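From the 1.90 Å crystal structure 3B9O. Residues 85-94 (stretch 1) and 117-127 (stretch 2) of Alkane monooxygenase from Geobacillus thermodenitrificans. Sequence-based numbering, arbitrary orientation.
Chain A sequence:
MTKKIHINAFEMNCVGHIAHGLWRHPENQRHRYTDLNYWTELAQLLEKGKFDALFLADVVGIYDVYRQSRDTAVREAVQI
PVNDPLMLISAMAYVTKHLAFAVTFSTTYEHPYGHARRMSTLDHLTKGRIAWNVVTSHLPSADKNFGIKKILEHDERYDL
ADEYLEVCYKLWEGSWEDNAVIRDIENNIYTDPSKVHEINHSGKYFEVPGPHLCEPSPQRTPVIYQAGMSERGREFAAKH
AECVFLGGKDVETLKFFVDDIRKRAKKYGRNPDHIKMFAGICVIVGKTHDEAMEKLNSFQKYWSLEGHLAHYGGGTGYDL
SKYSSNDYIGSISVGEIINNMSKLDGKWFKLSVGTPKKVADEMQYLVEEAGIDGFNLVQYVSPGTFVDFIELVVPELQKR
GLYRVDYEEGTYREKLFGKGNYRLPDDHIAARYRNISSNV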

# COMPACT_ATOMS: atom_id res chain seq x y z
N PRO A 85 4.33 -7.09 8.75
CA PRO A 85 4.50 -5.62 8.72
C PRO A 85 3.91 -4.89 9.93
O PRO A 85 4.47 -3.86 10.31
N LEU A 86 2.79 -5.36 10.50
CA LEU A 86 2.17 -4.69 11.66
C LEU A 86 3.12 -4.61 12.88
O LEU A 86 3.12 -3.63 13.64
N MET A 87 3.98 -5.63 13.06
CA MET A 87 4.96 -5.63 14.18
C MET A 87 5.94 -4.42 14.20
O MET A 87 6.45 -4.04 15.24
N LEU A 88 6.17 -3.83 13.04
CA LEU A 88 7.13 -2.73 12.82
C LEU A 88 6.61 -1.41 13.31
O LEU A 88 7.38 -0.51 13.59
N ILE A 89 5.29 -1.28 13.37
CA ILE A 89 4.69 0.04 13.38
C ILE A 89 4.98 0.82 14.64
O ILE A 89 5.34 2.01 14.54
N SER A 90 4.84 0.19 15.80
CA SER A 90 4.97 1.01 17.02
C SER A 90 6.37 1.68 17.13
O SER A 90 6.44 2.85 17.53
N ALA A 91 7.43 0.93 16.85
CA ALA A 91 8.82 1.50 16.93
C ALA A 91 8.98 2.69 15.98
O ALA A 91 9.58 3.72 16.36
N MET A 92 8.47 2.54 14.76
CA MET A 92 8.58 3.60 13.74
C MET A 92 7.75 4.81 14.12
O MET A 92 8.20 5.94 13.92
N ALA A 93 6.54 4.58 14.66
CA ALA A 93 5.69 5.64 15.15
C ALA A 93 6.37 6.35 16.32
O ALA A 93 6.21 7.58 16.47
N TYR A 94 7.10 5.60 17.14
CA TYR A 94 7.76 6.19 18.34
C TYR A 94 8.78 7.25 17.94
O TYR A 94 8.83 8.30 18.58
N ARG A 117 -9.44 -4.83 16.31
CA ARG A 117 -8.73 -4.46 17.53
C ARG A 117 -7.27 -4.06 17.20
O ARG A 117 -6.79 -3.09 17.76
N ARG A 118 -6.60 -4.80 16.32
CA ARG A 118 -5.21 -4.45 15.93
C ARG A 118 -5.12 -3.04 15.33
O ARG A 118 -4.20 -2.26 15.67
N MET A 119 -6.02 -2.73 14.39
CA MET A 119 -6.04 -1.42 13.72
C MET A 119 -6.45 -0.31 14.67
O MET A 119 -5.89 0.79 14.62
N SER A 120 -7.43 -0.56 15.52
CA SER A 120 -7.79 0.44 16.55
C SER A 120 -6.59 0.72 17.47
O SER A 120 -6.35 1.87 17.86
N THR A 121 -5.85 -0.33 17.80
CA THR A 121 -4.67 -0.23 18.68
C THR A 121 -3.60 0.65 18.03
O THR A 121 -3.10 1.58 18.66
N LEU A 122 -3.29 0.39 16.76
CA LEU A 122 -2.33 1.23 16.05
C LEU A 122 -2.85 2.64 15.85
O LEU A 122 -2.08 3.58 15.91
N ASP A 123 -4.16 2.80 15.60
CA ASP A 123 -4.71 4.14 15.48
C ASP A 123 -4.51 4.98 16.77
O ASP A 123 -4.24 6.18 16.69
N HIS A 124 -4.70 4.34 17.93
CA HIS A 124 -4.34 4.96 19.23
C HIS A 124 -2.82 5.19 19.34
O HIS A 124 -2.38 6.34 19.60
N LEU A 125 -2.04 4.13 19.18
CA LEU A 125 -0.57 4.21 19.49
C LEU A 125 0.10 5.27 18.56
O LEU A 125 0.91 6.10 19.02
N THR A 126 -0.31 5.30 17.29
CA THR A 126 0.22 6.24 16.28
C THR A 126 -0.45 7.61 16.30
O THR A 126 -0.03 8.51 15.53
N LYS A 127 -1.48 7.78 17.15
CA LYS A 127 -2.23 9.02 17.22
C LYS A 127 -2.81 9.41 15.83
O LYS A 127 -2.68 10.54 15.34

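The two stretches meet through a small, wholly apolar side-chain contact, with 345 Å² buried and no hydrogen bond crossing between them. The spacing is uneven: the CA atoms of Leu86 and Arg118 lie 8.5 Å apart, whereas those of Ala93 and Thr126 lie 5.6 Å apart, so long side chains fill one end and short ones suffice at the other.

Leu86 (chi1 m, chi2 p) points toward stretch 2 and has the largest covered area, 74 Å². Its CG lies 4.1 Å from CD1 of Leu122, and its CD2 lies 4.0 Å from CD of Arg118, in the aliphatic part of that side chain. Met119 starts sideways, but its end comes nearer (chi1 m, chi2 m, chi3 100°, between wells); the 2.9 Å between Leu86 CD2 and Met119 CE is too short for carbon atoms and is best treated as a model clash.

Leu122 (m, t) points toward stretch 1 and also reaches Ile89, with CD2 4.0 Å from Ile89 CB. The CB of Ile89 (m, m) points toward stretch 2, although the end of the side chain leads away. At the narrow end, Thr126 CG2 sits 3.8 Å from both Ile89 CG2 and Ala93 CB. With chi1 p, Thr126 OG1 donates to Leu122 O at 2.7 Å, while the methyl meets stretch 1.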

# COMPACT_ATOMS: atom_id res chain seq x y z
CB PRO A 85 3.78 -5.20 7.42
CG PRO A 85 2.79 -6.27 7.15
CD PRO A 85 3.34 -7.56 7.74
CB LEU A 86 0.78 -5.29 11.99
CG LEU A 86 -0.41 -4.75 11.16
CD1 LEU A 86 -0.36 -5.29 9.73
CD2 LEU A 86 -1.77 -5.10 11.82
CB MET A 87 5.71 -6.99 14.22
CG MET A 87 4.81 -8.23 14.48
SD MET A 87 3.88 -8.03 16.04
CE MET A 87 2.22 -8.14 15.50
CB LEU A 88 7.41 -2.59 11.30
CG LEU A 88 8.10 -3.78 10.59
CD1 LEU A 88 8.07 -3.54 9.08
CD2 LEU A 88 9.51 -4.06 11.18
CB ILE A 89 3.16 0.01 13.05
CG1 ILE A 89 2.90 -0.70 11.68
CG2 ILE A 89 2.59 1.43 13.03
CD1 ILE A 89 3.71 -0.07 10.48
CB SER A 90 4.57 0.28 18.29
OG SER A 90 5.41 -0.84 18.57
CB ALA A 91 9.87 0.49 16.63
CB MET A 92 8.23 3.08 12.35
CG MET A 92 9.21 2.06 11.79
SD MET A 92 8.92 1.62 10.06
CE MET A 92 7.26 0.95 10.22
CB ALA A 93 4.31 5.07 15.58
CB TYR A 94 8.42 5.13 19.26
CG TYR A 94 9.23 5.71 20.43
CD1 TYR A 94 8.60 6.35 21.51
CD2 TYR A 94 10.62 5.63 20.45
CE1 TYR A 94 9.35 6.90 22.59
CE2 TYR A 94 11.38 6.14 21.51
CZ TYR A 94 10.74 6.79 22.57
OH TYR A 94 11.50 7.31 23.62
CB ARG A 117 -8.72 -5.57 18.57
CG ARG A 117 -7.96 -5.14 19.87
CD ARG A 117 -8.08 -6.13 21.00
NE ARG A 117 -7.15 -7.23 20.77
CZ ARG A 117 -6.66 -8.00 21.73
NH1 ARG A 117 -7.05 -7.82 23.00
NH2 ARG A 117 -5.81 -8.96 21.42
CB ARG A 118 -4.60 -5.46 14.93
CG ARG A 118 -4.14 -6.80 15.57
CD ARG A 118 -3.36 -7.62 14.56
NE ARG A 118 -3.13 -8.95 15.12
CZ ARG A 118 -3.97 -9.97 15.02
NH1 ARG A 118 -5.11 -9.85 14.33
NH2 ARG A 118 -3.66 -11.12 15.61
CB MET A 119 -6.97 -1.43 12.50
CG MET A 119 -6.50 -2.35 11.37
SD MET A 119 -4.82 -1.99 10.82
CE MET A 119 -3.91 -3.20 11.65
CB SER A 120 -8.99 0.01 17.38
OG SER A 120 -10.22 0.10 16.62
CB THR A 121 -4.10 -1.64 19.06
OG1 THR A 121 -5.10 -2.37 19.78
CG2 THR A 121 -2.84 -1.49 19.95
CB LEU A 122 -1.90 0.62 14.72
CG LEU A 122 -1.22 -0.75 14.80
CD1 LEU A 122 -1.03 -1.39 13.38
CD2 LEU A 122 0.14 -0.67 15.58
CB ASP A 123 -6.20 4.12 15.07
CG ASP A 123 -6.67 5.48 14.53
OD1 ASP A 123 -5.93 6.01 13.70
OD2 ASP A 123 -7.78 5.99 14.88
CB HIS A 124 -4.78 4.07 20.41
CG HIS A 124 -6.25 4.11 20.69
ND1 HIS A 124 -6.90 5.28 21.04
CD2 HIS A 124 -7.19 3.14 20.68
CE1 HIS A 124 -8.19 5.03 21.21
NE2 HIS A 124 -8.40 3.74 20.97
CB LEU A 125 0.09 2.84 19.34
CG LEU A 125 -0.37 1.80 20.37
CD1 LEU A 125 0.35 0.45 20.03
CD2 LEU A 125 -0.14 2.34 21.80
CB THR A 126 0.11 5.71 14.82
OG1 THR A 126 -1.28 5.71 14.43
CG2 THR A 126 0.69 4.31 14.72
CB LYS A 127 -1.39 10.13 17.89
CG LYS A 127 -1.21 9.92 19.42
CD LYS A 127 -2.58 9.97 20.14
CE LYS A 127 -2.48 9.57 21.65
NZ LYS A 127 -2.35 8.09 21.81